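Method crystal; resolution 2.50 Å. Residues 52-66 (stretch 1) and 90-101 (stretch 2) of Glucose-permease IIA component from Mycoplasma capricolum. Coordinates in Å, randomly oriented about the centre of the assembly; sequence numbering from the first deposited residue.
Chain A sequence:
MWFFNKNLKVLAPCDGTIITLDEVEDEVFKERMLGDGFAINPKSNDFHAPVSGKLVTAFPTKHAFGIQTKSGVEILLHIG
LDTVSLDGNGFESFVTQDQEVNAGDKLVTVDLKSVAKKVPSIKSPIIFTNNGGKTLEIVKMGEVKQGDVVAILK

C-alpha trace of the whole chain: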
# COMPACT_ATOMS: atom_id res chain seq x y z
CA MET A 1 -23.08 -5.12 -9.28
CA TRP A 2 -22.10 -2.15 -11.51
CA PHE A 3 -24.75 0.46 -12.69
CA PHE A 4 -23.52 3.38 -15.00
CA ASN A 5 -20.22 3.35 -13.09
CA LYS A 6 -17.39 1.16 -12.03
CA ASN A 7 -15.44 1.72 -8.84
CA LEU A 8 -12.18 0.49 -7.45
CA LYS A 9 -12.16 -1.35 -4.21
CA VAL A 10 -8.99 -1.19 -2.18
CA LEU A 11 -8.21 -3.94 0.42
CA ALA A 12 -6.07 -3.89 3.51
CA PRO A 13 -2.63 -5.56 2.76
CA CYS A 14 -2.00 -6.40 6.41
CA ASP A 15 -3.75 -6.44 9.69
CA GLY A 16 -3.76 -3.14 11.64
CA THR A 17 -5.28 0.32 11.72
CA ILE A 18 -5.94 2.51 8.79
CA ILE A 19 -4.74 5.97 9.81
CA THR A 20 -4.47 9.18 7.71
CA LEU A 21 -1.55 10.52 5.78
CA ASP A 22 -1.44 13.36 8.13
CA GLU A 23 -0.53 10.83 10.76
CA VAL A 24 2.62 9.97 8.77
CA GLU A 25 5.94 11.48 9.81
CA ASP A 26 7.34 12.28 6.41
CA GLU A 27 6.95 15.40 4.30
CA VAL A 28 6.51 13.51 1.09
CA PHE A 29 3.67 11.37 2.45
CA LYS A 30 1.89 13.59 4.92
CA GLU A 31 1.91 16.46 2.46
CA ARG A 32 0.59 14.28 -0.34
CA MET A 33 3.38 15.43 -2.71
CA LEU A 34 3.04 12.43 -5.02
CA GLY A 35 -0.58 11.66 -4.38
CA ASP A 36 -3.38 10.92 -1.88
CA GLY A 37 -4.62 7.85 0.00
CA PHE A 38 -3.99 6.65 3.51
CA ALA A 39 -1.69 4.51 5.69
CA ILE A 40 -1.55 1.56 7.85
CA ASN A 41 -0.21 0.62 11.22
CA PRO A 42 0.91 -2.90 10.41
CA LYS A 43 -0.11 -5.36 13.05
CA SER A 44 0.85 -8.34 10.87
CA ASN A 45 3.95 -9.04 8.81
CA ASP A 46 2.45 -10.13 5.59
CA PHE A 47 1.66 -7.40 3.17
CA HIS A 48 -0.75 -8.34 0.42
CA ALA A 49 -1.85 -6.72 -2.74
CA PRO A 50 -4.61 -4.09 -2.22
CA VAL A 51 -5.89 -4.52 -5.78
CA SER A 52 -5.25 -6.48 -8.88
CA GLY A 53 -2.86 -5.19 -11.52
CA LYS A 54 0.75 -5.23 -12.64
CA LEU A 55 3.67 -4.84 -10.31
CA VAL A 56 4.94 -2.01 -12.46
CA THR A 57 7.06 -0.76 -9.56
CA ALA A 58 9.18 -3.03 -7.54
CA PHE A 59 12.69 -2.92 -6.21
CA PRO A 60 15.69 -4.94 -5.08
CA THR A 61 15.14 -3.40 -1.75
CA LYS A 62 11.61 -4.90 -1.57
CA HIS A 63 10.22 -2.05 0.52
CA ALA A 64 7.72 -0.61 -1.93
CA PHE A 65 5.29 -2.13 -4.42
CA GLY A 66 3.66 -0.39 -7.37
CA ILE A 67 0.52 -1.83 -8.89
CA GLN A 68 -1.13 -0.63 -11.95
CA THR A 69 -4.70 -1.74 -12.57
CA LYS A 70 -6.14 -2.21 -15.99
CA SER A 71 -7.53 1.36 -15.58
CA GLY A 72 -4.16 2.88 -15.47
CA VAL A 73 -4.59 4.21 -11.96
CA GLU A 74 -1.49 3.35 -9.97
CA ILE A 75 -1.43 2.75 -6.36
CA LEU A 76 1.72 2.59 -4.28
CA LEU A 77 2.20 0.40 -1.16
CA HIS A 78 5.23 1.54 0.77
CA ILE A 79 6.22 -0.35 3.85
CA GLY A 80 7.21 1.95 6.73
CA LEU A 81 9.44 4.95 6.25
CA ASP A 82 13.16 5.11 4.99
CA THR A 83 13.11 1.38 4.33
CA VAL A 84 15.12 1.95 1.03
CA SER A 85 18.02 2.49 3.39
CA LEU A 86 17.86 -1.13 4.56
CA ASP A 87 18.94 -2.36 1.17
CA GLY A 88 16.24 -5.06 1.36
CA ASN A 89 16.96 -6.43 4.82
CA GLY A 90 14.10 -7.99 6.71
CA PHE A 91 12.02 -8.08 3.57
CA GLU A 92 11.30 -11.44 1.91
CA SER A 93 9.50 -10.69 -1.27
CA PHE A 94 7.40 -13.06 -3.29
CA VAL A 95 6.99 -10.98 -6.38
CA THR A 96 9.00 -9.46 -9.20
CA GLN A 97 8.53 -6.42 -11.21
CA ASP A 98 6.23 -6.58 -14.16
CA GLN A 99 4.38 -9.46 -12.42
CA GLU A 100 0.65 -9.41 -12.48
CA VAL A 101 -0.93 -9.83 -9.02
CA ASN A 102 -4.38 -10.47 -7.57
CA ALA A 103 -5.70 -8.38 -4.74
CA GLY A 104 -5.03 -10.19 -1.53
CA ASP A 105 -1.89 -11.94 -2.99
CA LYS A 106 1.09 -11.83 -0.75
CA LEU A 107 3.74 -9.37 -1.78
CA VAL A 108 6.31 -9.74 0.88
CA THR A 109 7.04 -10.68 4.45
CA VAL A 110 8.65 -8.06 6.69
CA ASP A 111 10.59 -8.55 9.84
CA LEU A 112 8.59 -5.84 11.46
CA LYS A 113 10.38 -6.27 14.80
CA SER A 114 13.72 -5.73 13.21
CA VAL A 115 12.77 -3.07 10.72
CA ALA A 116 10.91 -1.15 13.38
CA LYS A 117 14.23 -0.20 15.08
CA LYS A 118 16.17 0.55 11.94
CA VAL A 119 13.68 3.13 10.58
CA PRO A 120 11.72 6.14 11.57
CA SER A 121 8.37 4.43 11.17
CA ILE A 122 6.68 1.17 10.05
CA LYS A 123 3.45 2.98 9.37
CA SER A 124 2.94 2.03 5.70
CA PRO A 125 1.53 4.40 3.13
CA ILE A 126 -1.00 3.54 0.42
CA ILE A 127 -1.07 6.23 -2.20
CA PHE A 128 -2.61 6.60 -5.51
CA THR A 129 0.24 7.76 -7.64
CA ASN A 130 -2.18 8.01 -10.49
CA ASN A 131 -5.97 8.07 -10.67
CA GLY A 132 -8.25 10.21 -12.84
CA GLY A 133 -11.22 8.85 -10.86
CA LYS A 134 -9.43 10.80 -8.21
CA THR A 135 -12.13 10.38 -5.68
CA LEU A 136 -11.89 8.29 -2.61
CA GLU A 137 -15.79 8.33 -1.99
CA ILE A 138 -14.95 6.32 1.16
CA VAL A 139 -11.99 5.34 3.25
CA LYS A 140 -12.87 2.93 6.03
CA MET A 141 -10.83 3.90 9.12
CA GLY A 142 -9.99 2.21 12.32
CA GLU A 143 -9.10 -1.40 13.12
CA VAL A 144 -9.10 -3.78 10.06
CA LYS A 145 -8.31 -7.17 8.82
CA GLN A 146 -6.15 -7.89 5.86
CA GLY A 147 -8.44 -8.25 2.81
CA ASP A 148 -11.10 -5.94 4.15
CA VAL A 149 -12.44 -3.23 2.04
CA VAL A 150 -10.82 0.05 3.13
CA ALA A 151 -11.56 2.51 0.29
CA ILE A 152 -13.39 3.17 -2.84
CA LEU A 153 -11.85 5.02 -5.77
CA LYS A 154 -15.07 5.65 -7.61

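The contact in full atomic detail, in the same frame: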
# COMPACT_ATOMS: atom_id res chain seq x y z
N SER A 52 -5.83 -5.66 -7.87
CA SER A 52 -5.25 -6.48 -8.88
C SER A 52 -4.68 -5.60 -9.97
O SER A 52 -5.24 -4.57 -10.31
CB SER A 52 -6.25 -7.45 -9.40
OG SER A 52 -6.82 -8.06 -8.27
N GLY A 53 -3.51 -5.97 -10.47
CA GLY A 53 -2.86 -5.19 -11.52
C GLY A 53 -1.47 -5.71 -11.76
O GLY A 53 -1.19 -6.85 -11.40
N LYS A 54 -0.63 -4.88 -12.34
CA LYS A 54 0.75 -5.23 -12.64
C LYS A 54 1.73 -4.56 -11.70
O LYS A 54 1.68 -3.34 -11.46
CB LYS A 54 1.10 -4.78 -14.02
CG LYS A 54 1.86 -5.84 -14.76
CD LYS A 54 2.87 -5.24 -15.70
CE LYS A 54 2.27 -4.25 -16.66
NZ LYS A 54 3.25 -3.92 -17.70
N LEU A 55 2.63 -5.37 -11.19
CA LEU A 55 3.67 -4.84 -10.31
C LEU A 55 4.61 -4.05 -11.22
O LEU A 55 5.66 -4.54 -11.67
CB LEU A 55 4.45 -6.00 -9.67
CG LEU A 55 4.70 -5.93 -8.17
CD1 LEU A 55 5.54 -7.13 -7.72
CD2 LEU A 55 5.45 -4.68 -7.79
N VAL A 56 4.17 -2.86 -11.57
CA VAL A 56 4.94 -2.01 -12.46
C VAL A 56 6.11 -1.45 -11.75
O VAL A 56 7.09 -1.17 -12.38
CB VAL A 56 4.11 -0.86 -13.01
CG1 VAL A 56 5.00 0.08 -13.82
CG2 VAL A 56 2.95 -1.41 -13.86
N THR A 57 5.98 -1.28 -10.42
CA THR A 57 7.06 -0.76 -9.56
C THR A 57 7.52 -1.75 -8.54
O THR A 57 6.83 -2.00 -7.59
CB THR A 57 6.64 0.42 -8.69
OG1 THR A 57 6.35 1.59 -9.44
CG2 THR A 57 7.77 0.67 -7.71
N ALA A 58 8.73 -2.20 -8.61
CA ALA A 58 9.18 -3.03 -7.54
C ALA A 58 10.63 -2.71 -7.32
O ALA A 58 11.15 -1.87 -8.00
CB ALA A 58 8.91 -4.51 -7.81
N PHE A 59 11.31 -3.30 -6.39
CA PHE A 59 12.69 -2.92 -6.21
C PHE A 59 13.49 -4.01 -5.48
O PHE A 59 12.99 -4.80 -4.69
CB PHE A 59 12.83 -1.67 -5.35
CG PHE A 59 12.04 -0.46 -5.76
CD1 PHE A 59 12.63 0.50 -6.60
CD2 PHE A 59 10.80 -0.16 -5.19
CE1 PHE A 59 11.97 1.69 -6.90
CE2 PHE A 59 10.13 1.03 -5.49
CZ PHE A 59 10.72 1.96 -6.34
N PRO A 60 14.77 -3.99 -5.70
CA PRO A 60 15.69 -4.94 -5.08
C PRO A 60 15.63 -4.84 -3.56
O PRO A 60 16.06 -5.71 -2.81
CB PRO A 60 17.09 -4.49 -5.51
CG PRO A 60 16.94 -3.22 -6.34
CD PRO A 60 15.45 -2.97 -6.54
N THR A 61 15.21 -3.69 -3.15
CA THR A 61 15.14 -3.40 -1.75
C THR A 61 13.84 -3.93 -1.11
O THR A 61 13.72 -4.02 0.10
CB THR A 61 15.41 -1.91 -1.55
OG1 THR A 61 14.57 -1.21 -2.45
CG2 THR A 61 16.90 -1.65 -1.80
N LYS A 62 12.88 -4.27 -1.95
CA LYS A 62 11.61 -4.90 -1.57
C LYS A 62 10.74 -4.15 -0.57
O LYS A 62 9.93 -4.75 0.13
CB LYS A 62 11.95 -6.29 -1.03
CG LYS A 62 12.77 -7.08 -2.05
CD LYS A 62 13.46 -8.32 -1.49
CE LYS A 62 14.88 -8.04 -0.94
NZ LYS A 62 15.17 -8.73 0.36
N HIS A 63 10.91 -2.84 -0.49
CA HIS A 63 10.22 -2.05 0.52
C HIS A 63 9.00 -1.31 -0.01
O HIS A 63 8.28 -0.67 0.78
CB HIS A 63 11.20 -1.01 1.12
CG HIS A 63 11.60 -0.03 0.05
ND1 HIS A 63 12.27 -0.45 -1.11
CD2 HIS A 63 11.36 1.30 -0.07
CE1 HIS A 63 12.44 0.64 -1.88
NE2 HIS A 63 11.92 1.71 -1.29
N ALA A 64 8.82 -1.33 -1.34
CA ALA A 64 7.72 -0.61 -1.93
C ALA A 64 7.15 -1.34 -3.16
O ALA A 64 7.89 -1.88 -3.94
CB ALA A 64 8.21 0.79 -2.23
N PHE A 65 5.82 -1.39 -3.32
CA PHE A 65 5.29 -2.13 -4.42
C PHE A 65 4.32 -1.29 -5.19
O PHE A 65 3.40 -0.81 -4.60
CB PHE A 65 4.58 -3.38 -3.86
CG PHE A 65 5.56 -4.28 -3.17
CD1 PHE A 65 6.30 -5.21 -3.91
CD2 PHE A 65 5.88 -4.13 -1.82
CE1 PHE A 65 7.27 -6.02 -3.31
CE2 PHE A 65 6.84 -4.95 -1.20
CZ PHE A 65 7.53 -5.90 -1.94
N GLY A 66 4.52 -1.16 -6.49
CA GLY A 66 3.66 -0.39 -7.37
C GLY A 66 2.77 -1.26 -8.25
O GLY A 66 3.22 -2.15 -9.00
N GLY A 90 15.24 -7.72 5.87
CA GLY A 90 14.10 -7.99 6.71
C GLY A 90 12.88 -8.28 5.86
O GLY A 90 11.88 -8.83 6.32
N PHE A 91 13.02 -7.89 4.60
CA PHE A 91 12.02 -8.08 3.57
C PHE A 91 12.27 -9.40 2.86
O PHE A 91 13.40 -9.71 2.54
CB PHE A 91 12.09 -6.92 2.54
CG PHE A 91 11.89 -5.57 3.17
CD1 PHE A 91 12.90 -5.01 3.96
CD2 PHE A 91 10.72 -4.84 2.95
CE1 PHE A 91 12.73 -3.75 4.54
CE2 PHE A 91 10.50 -3.60 3.55
CZ PHE A 91 11.52 -3.07 4.35
N GLU A 92 11.24 -10.18 2.64
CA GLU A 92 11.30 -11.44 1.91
C GLU A 92 10.23 -11.31 0.90
O GLU A 92 9.07 -11.41 1.26
CB GLU A 92 10.96 -12.64 2.81
CG GLU A 92 12.17 -13.57 3.10
CD GLU A 92 12.94 -13.97 1.86
OE1 GLU A 92 12.39 -14.33 0.81
OE2 GLU A 92 14.27 -13.88 2.01
N SER A 93 10.56 -10.92 -0.30
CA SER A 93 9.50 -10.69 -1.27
C SER A 93 9.07 -11.97 -1.93
O SER A 93 9.80 -13.00 -1.86
CB SER A 93 9.86 -9.64 -2.31
OG SER A 93 10.18 -10.25 -3.55
N PHE A 94 7.90 -11.90 -2.60
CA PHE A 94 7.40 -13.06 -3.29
C PHE A 94 7.01 -12.75 -4.71
O PHE A 94 6.41 -13.61 -5.41
CB PHE A 94 6.25 -13.73 -2.55
CG PHE A 94 6.64 -14.14 -1.18
CD1 PHE A 94 7.27 -15.36 -0.96
CD2 PHE A 94 6.42 -13.29 -0.10
CE1 PHE A 94 7.63 -15.73 0.33
CE2 PHE A 94 6.79 -13.64 1.20
CZ PHE A 94 7.41 -14.86 1.41
N VAL A 95 7.37 -11.53 -5.10
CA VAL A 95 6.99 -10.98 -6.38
C VAL A 95 8.17 -10.35 -7.11
O VAL A 95 9.21 -10.03 -6.51
CB VAL A 95 5.91 -9.92 -6.10
CG1 VAL A 95 4.57 -10.59 -5.76
CG2 VAL A 95 6.37 -9.09 -4.90
N THR A 96 7.98 -10.12 -8.39
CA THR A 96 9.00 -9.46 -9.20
C THR A 96 8.33 -8.42 -10.03
O THR A 96 7.15 -8.53 -10.34
CB THR A 96 9.72 -10.43 -10.17
OG1 THR A 96 9.92 -11.68 -9.57
CG2 THR A 96 11.04 -9.85 -10.58
N GLN A 97 9.07 -7.44 -10.40
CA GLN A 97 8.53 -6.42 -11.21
C GLN A 97 7.92 -6.96 -12.49
O GLN A 97 8.30 -8.02 -12.98
CB GLN A 97 9.58 -5.39 -11.52
CG GLN A 97 8.95 -4.13 -12.08
CD GLN A 97 10.03 -3.19 -12.47
OE1 GLN A 97 11.16 -3.63 -12.77
NE2 GLN A 97 9.73 -1.90 -12.38
N ASP A 98 6.93 -6.23 -12.97
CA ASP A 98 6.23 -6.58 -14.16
C ASP A 98 5.27 -7.71 -13.94
O ASP A 98 4.56 -8.07 -14.88
CB ASP A 98 7.15 -7.00 -15.30
CG ASP A 98 8.25 -6.05 -15.71
OD1 ASP A 98 7.78 -4.86 -15.97
OD2 ASP A 98 9.36 -6.38 -16.08
N GLN A 99 5.29 -8.32 -12.76
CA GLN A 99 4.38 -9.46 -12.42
C GLN A 99 2.92 -8.99 -12.27
O GLN A 99 2.63 -7.94 -11.71
CB GLN A 99 4.83 -10.07 -11.05
CG GLN A 99 3.90 -11.16 -10.46
CD GLN A 99 4.45 -11.83 -9.18
OE1 GLN A 99 3.69 -12.20 -8.21
NE2 GLN A 99 5.78 -12.06 -9.16
N GLU A 100 1.98 -9.78 -12.70
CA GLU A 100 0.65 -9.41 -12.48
C GLU A 100 0.22 -10.06 -11.14
O GLU A 100 0.68 -11.17 -10.78
CB GLU A 100 -0.28 -9.91 -13.58
CG GLU A 100 -0.91 -8.80 -14.42
CD GLU A 100 -2.23 -9.23 -15.07
OE1 GLU A 100 -3.31 -9.24 -14.38
OE2 GLU A 100 -2.24 -9.58 -16.31
N VAL A 101 -0.52 -9.31 -10.30
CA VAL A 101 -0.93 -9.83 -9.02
C VAL A 101 -2.42 -9.71 -8.87
O VAL A 101 -3.05 -8.91 -9.52
CB VAL A 101 -0.27 -9.14 -7.86
CG1 VAL A 101 1.14 -9.67 -7.63
CG2 VAL A 101 -0.26 -7.62 -8.08

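Stretch 1 meets stretch 2 first through a short antiparallel pairing and then through side chains, and together they bury 824 Å². At the start, Ser52 CA lies 3.3 Å from Val101 O, a CA-H...O contact beside the strand pair. Gly53 and Val101 form a hydrogen-bonded pair: Gly53 N gives to Val101 O at 3.1 Å, and Val101 N gives to Gly53 O at 2.8 Å. Gly53 is buried and brings no side chain to this pairing. Lys54 faces Glu100 in the next, non-hydrogen-bonded pair, and both side chains lie on the same face of the sheet. Their contact is between the aliphatic parts, Lys54 CG to Glu100 CG at 4.1 Å.

Leu55 continues the backbone ladder. Its N donates to Gln99 O at 2.6 Å, and its O accepts from Asp98 N at a very short 2.5 Å. Asp98 lies within the type II turn from Thr96 to Gln99. The Leu55 side chain points toward stretch 2 and is buried, with CD1 3.2 Å from Val95 CB; an apolar residue suits this place.

Val56 points its side chain away, but its carbonyl is used: Gln97 NE2 donates to Val56 O at 2.7 Å. The extended Gln97 side chain, t at chi1 and chi2, makes this reach. Ala58 packs its CB 3.9 Å from Gln97 CB.

The type I turn from Phe59 to Lys62 brings the chain to Phe91. Thr61 O sits over one face of the Phe91 ring, 3.9 Å from CG. Lys62 points toward stretch 2, and its long side chain lets NZ donate to Phe91 O at 3.0 Å. His63 CA lies 3.4 Å from Phe91 CE2. Finally, Phe65 places CE1 3.6 Å from Val95 CG2, while Ser93 CB lies at its ring edge.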